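Local coordinates for protein Ara h 8 allergen isoform (Arachis hypogaea, PDB 6V8M) that is a PR-10 (Bet v 1 family) peanut allergen that binds 8-anilino-1-naphthalene sulfonate and may, like relatives in its family, bind abscisic acid, at residues 13-21 with 104-112. Sequence-based numbering, arbitrary orientation.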
ATOM      1  N   PRO A  13     -16.147  -8.217  -0.793  1.00 38.45           N
ATOM      2  CA  PRO A  13     -16.837  -9.402  -1.285  1.00 39.68           C
ATOM      3  C   PRO A  13     -15.912 -10.360  -2.033  1.00 39.73           C
ATOM      4  O   PRO A  13     -16.345 -11.457  -2.306  1.00 39.78           O
ATOM      5  CB  PRO A  13     -17.922  -8.807  -2.191  1.00 41.66           C
ATOM      6  CG  PRO A  13     -17.258  -7.575  -2.717  1.00 42.35           C
ATOM      7  CD  PRO A  13     -16.535  -6.995  -1.522  1.00 41.87           C
ATOM      8  N   VAL A  14     -14.675  -9.940  -2.340  1.00 36.35           N
ATOM      9  CA  VAL A  14     -13.703 -10.830  -3.014  1.00 35.56           C
ATOM     10  C   VAL A  14     -13.060 -11.737  -1.965  1.00 34.63           C
ATOM     11  O   VAL A  14     -12.566 -11.235  -0.954  1.00 33.53           O
ATOM     12  CB  VAL A  14     -12.638 -10.028  -3.768  1.00 34.46           C
ATOM     13  CG1 VAL A  14     -11.714 -10.967  -4.510  1.00 35.30           C
ATOM     14  CG2 VAL A  14     -13.249  -8.971  -4.672  1.00 34.97           C
ATOM     15  N   PRO A  15     -13.049 -13.075  -2.186  1.00 36.09           N
ATOM     16  CA  PRO A  15     -12.401 -14.021  -1.270  1.00 35.27           C
ATOM     17  C   PRO A  15     -10.889 -13.810  -1.244  1.00 34.28           C
ATOM     18  O   PRO A  15     -10.313 -13.255  -2.176  1.00 34.89           O
ATOM     19  CB  PRO A  15     -12.766 -15.402  -1.835  1.00 37.27           C
ATOM     20  CG  PRO A  15     -13.052 -15.145  -3.293  1.00 37.29           C
ATOM     21  CD  PRO A  15     -13.660 -13.765  -3.336  1.00 36.93           C
ATOM     22  N   PRO A  16     -10.216 -14.166  -0.138  1.00 34.95           N
ATOM     23  CA  PRO A  16      -8.863 -13.687   0.107  1.00 35.29           C
ATOM     24  C   PRO A  16      -7.783 -14.207  -0.852  1.00 35.56           C
ATOM     25  O   PRO A  16      -6.933 -13.399  -1.181  1.00 34.56           O
ATOM     26  CB  PRO A  16      -8.593 -14.097   1.565  1.00 36.69           C
ATOM     27  CG  PRO A  16      -9.529 -15.263   1.806  1.00 36.22           C
ATOM     28  CD  PRO A  16     -10.768 -14.890   1.026  1.00 35.92           C
ATOM     29  N   ALA A  17      -7.829 -15.449  -1.323  1.00 35.99           N
ATOM     30  CA  ALA A  17      -6.754 -15.946  -2.215  1.00 35.76           C
ATOM     31  C   ALA A  17      -6.772 -15.078  -3.483  1.00 36.46           C
ATOM     32  O   ALA A  17      -5.711 -14.591  -3.937  1.00 37.21           O
ATOM     33  CB  ALA A  17      -6.922 -17.403  -2.536  1.00 37.88           C
ATOM     34  N   LYS A  18      -7.967 -14.839  -4.018  1.00 37.30           N
ATOM     35  CA  LYS A  18      -8.156 -14.024  -5.241  1.00 37.88           C
ATOM     36  C   LYS A  18      -7.746 -12.571  -4.970  1.00 34.53           C
ATOM     37  O   LYS A  18      -7.036 -11.966  -5.818  1.00 33.25           O
ATOM     38  CB  LYS A  18      -9.617 -14.150  -5.666  1.00 44.51           C
ATOM     39  CG  LYS A  18      -9.976 -13.582  -7.023  1.00 52.07           C
ATOM     40  CD  LYS A  18     -11.261 -14.199  -7.570  1.00 58.98           C
ATOM     41  CE  LYS A  18     -11.434 -14.007  -9.062  1.00 66.57           C
ATOM     42  NZ  LYS A  18     -11.958 -15.230  -9.720  1.00 71.94           N
ATOM     43  N   LEU A  19      -8.194 -12.007  -3.849  1.00 33.50           N
ATOM     44  CA  LEU A  19      -7.908 -10.592  -3.504  1.00 33.68           C
ATOM     45  C   LEU A  19      -6.408 -10.403  -3.230  1.00 32.53           C
ATOM     46  O   LEU A  19      -5.845  -9.429  -3.719  1.00 32.80           O
ATOM     47  CB  LEU A  19      -8.757 -10.189  -2.298  1.00 35.36           C
ATOM     48  CG  LEU A  19      -8.725  -8.700  -1.937  1.00 34.55           C
ATOM     49  CD1 LEU A  19      -9.102  -7.845  -3.151  1.00 33.93           C
ATOM     50  CD2 LEU A  19      -9.676  -8.456  -0.757  1.00 34.86           C
ATOM     51  N   PHE A  20      -5.749 -11.353  -2.568  1.00 32.78           N
ATOM     52  CA  PHE A  20      -4.290 -11.294  -2.286  1.00 32.79           C
ATOM     53  C   PHE A  20      -3.496 -11.375  -3.586  1.00 31.44           C
ATOM     54  O   PHE A  20      -2.490 -10.645  -3.771  1.00 32.77           O
ATOM     55  CB  PHE A  20      -3.889 -12.391  -1.317  1.00 32.45           C
ATOM     56  CG  PHE A  20      -2.477 -12.272  -0.818  1.00 32.66           C
ATOM     57  CD1 PHE A  20      -2.163 -11.369   0.185  1.00 33.41           C
ATOM     58  CD2 PHE A  20      -1.460 -12.975  -1.428  1.00 33.71           C
ATOM     59  CE1 PHE A  20      -0.856 -11.236   0.624  1.00 36.19           C
ATOM     60  CE2 PHE A  20      -0.152 -12.843  -0.979  1.00 35.33           C
ATOM     61  CZ  PHE A  20       0.141 -11.988   0.048  1.00 35.02           C
ATOM     62  N   LYS A  21      -3.914 -12.267  -4.478  1.00 33.52           N
ATOM     63  CA  LYS A  21      -3.214 -12.445  -5.772  1.00 34.47           C
ATOM     64  C   LYS A  21      -3.223 -11.110  -6.530  1.00 33.76           C
ATOM     65  O   LYS A  21      -2.187 -10.722  -7.080  1.00 33.30           O
ATOM     66  CB  LYS A  21      -3.875 -13.549  -6.600  1.00 38.01           C
ATOM     67  CG  LYS A  21      -3.159 -13.831  -7.916  1.00 42.88           C
ATOM     68  CD  LYS A  21      -3.569 -15.125  -8.566  1.00 48.41           C
ATOM     69  CE  LYS A  21      -2.836 -15.362  -9.867  1.00 53.90           C
ATOM     70  NZ  LYS A  21      -3.631 -14.892 -11.028  1.00 57.49           N
ATOM     71  N   LEU A 104      -5.368 -10.346   5.154  1.00 33.08           N
ATOM     72  CA  LEU A 104      -6.728 -10.792   4.801  1.00 33.32           C
ATOM     73  C   LEU A 104      -7.072 -12.076   5.560  1.00 35.30           C
ATOM     74  O   LEU A 104      -6.162 -12.860   5.935  1.00 36.34           O
ATOM     75  CB  LEU A 104      -6.790 -11.065   3.302  1.00 33.93           C
ATOM     76  CG  LEU A 104      -6.177 -10.011   2.392  1.00 34.32           C
ATOM     77  CD1 LEU A 104      -6.440 -10.457   0.972  1.00 36.54           C
ATOM     78  CD2 LEU A 104      -6.738  -8.627   2.675  1.00 35.71           C
ATOM     79  N   GLU A 105      -8.360 -12.325   5.697  1.00 35.78           N
ATOM     80  CA  GLU A 105      -8.850 -13.665   6.127  1.00 38.62           C
ATOM     81  C   GLU A 105     -10.189 -13.893   5.455  1.00 38.58           C
ATOM     82  O   GLU A 105     -10.889 -12.894   5.108  1.00 37.40           O
ATOM     83  CB  GLU A 105      -8.842 -13.799   7.654  1.00 44.40           C
ATOM     84  CG  GLU A 105      -9.818 -12.942   8.392  1.00 47.16           C
ATOM     85  CD  GLU A 105      -9.869 -13.242   9.888  1.00 52.43           C
ATOM     86  OE1 GLU A 105     -10.950 -13.116  10.469  1.00 52.58           O
ATOM     87  OE2 GLU A 105      -8.827 -13.616  10.463  1.00 57.40           O
ATOM     88  N   ALA A 106     -10.545 -15.158   5.269  1.00 37.48           N
ATOM     89  CA  ALA A 106     -11.856 -15.541   4.713  1.00 38.49           C
ATOM     90  C   ALA A 106     -12.968 -15.072   5.661  1.00 40.63           C
ATOM     91  O   ALA A 106     -12.845 -15.304   6.884  1.00 38.79           O
ATOM     92  CB  ALA A 106     -11.894 -17.023   4.496  1.00 39.71           C
ATOM     93  N   ALA A 107     -14.017 -14.449   5.116  1.00 40.61           N
ATOM     94  CA  ALA A 107     -15.225 -14.032   5.875  1.00 44.47           C
ATOM     95  C   ALA A 107     -16.446 -13.973   4.948  1.00 46.40           C
ATOM     96  O   ALA A 107     -16.426 -13.162   4.010  1.00 44.74           O
ATOM     97  CB  ALA A 107     -15.002 -12.691   6.515  1.00 46.28           C
ATOM     98  N   ASP A 108     -17.482 -14.786   5.196  1.00 49.59           N
ATOM     99  CA  ASP A 108     -18.817 -14.607   4.559  1.00 51.41           C
ATOM    100  C   ASP A 108     -18.723 -14.661   3.025  1.00 52.03           C
ATOM    101  O   ASP A 108     -19.380 -13.820   2.364  1.00 54.67           O
ATOM    102  CB  ASP A 108     -19.418 -13.274   5.024  1.00 55.17           C
ATOM    103  CG  ASP A 108     -19.595 -13.190   6.539  1.00 58.42           C
ATOM    104  OD1 ASP A 108     -20.217 -14.109   7.100  1.00 57.97           O
ATOM    105  OD2 ASP A 108     -19.082 -12.211   7.148  1.00 60.14           O
ATOM    106  N   GLY A 109     -17.913 -15.572   2.463  1.00 48.24           N
ATOM    107  CA  GLY A 109     -17.707 -15.687   1.001  1.00 45.90           C
ATOM    108  C   GLY A 109     -16.738 -14.635   0.448  1.00 43.30           C
ATOM    109  O   GLY A 109     -16.360 -14.751  -0.746  1.00 42.47           O
ATOM    110  N   GLY A 110     -16.342 -13.660   1.278  1.00 38.35           N
ATOM    111  CA  GLY A 110     -15.394 -12.605   0.905  1.00 37.56           C
ATOM    112  C   GLY A 110     -14.217 -12.577   1.846  1.00 36.35           C
ATOM    113  O   GLY A 110     -13.755 -13.678   2.269  1.00 36.34           O
ATOM    114  N   SER A 111     -13.716 -11.378   2.119  1.00 34.17           N
ATOM    115  CA  SER A 111     -12.520 -11.153   2.968  1.00 34.81           C
ATOM    116  C   SER A 111     -12.821 -10.171   4.104  1.00 36.19           C
ATOM    117  O   SER A 111     -13.578  -9.204   3.877  1.00 36.80           O
ATOM    118  CB  SER A 111     -11.354 -10.676   2.154  1.00 34.00           C
ATOM    119  OG  SER A 111     -10.976 -11.616   1.162  1.00 34.02           O
ATOM    120  N   LYS A 112     -12.170 -10.376   5.245  1.00 36.56           N
ATOM    121  CA  LYS A 112     -11.914  -9.328   6.267  1.00 36.73           C
ATOM    122  C   LYS A 112     -10.502  -8.814   6.040  1.00 38.23           C
ATOM    123  O   LYS A 112      -9.580  -9.617   5.743  1.00 36.92           O
ATOM    124  CB  LYS A 112     -12.093  -9.838   7.705  1.00 38.98           C
TER
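With its OG turned beside its own backbone N (chi1 -61°), Ser111 reaches Val14 across the contact, while Leu104, its CG anti to the carbonyl carbon (chi1 -46°), sends CD1 to the first turn of helix 16-21. Ser111 OG donates to Val14 O at 2.7 Å, in the carbonyl plane with a C=O...O angle of 146°. A small hydroxyl suits this place, because it gives the carbonyl of buried Val14 a partner just before the helix and also lies against the Pro16 ring, 3.3 Å from its CD. Pro16, which lacks an N-H to satisfy in the first turn, meets Leu104 CB through its CB at 3.9 Å and Ala106 CB through its CG at 4.0 Å. Leu104 CD1 packs against the helix, 4.0 Å from Leu19 CB and 3.9 Å from Phe20 CB, at the edge of the ring and near its plane; the two leucine side chains cross at about a right angle. Gly110, with no side chain, lets the Pro13-Val14 backbone pass close by. Val14 packs on helix 129-152. The start of helix 16-25 thus rests against the hairpin of strands 95-107 and 110-121 in the Bet v 1 fold, whose curved seven-stranded antiparallel sheet and two short helices surround the long C-terminal helix.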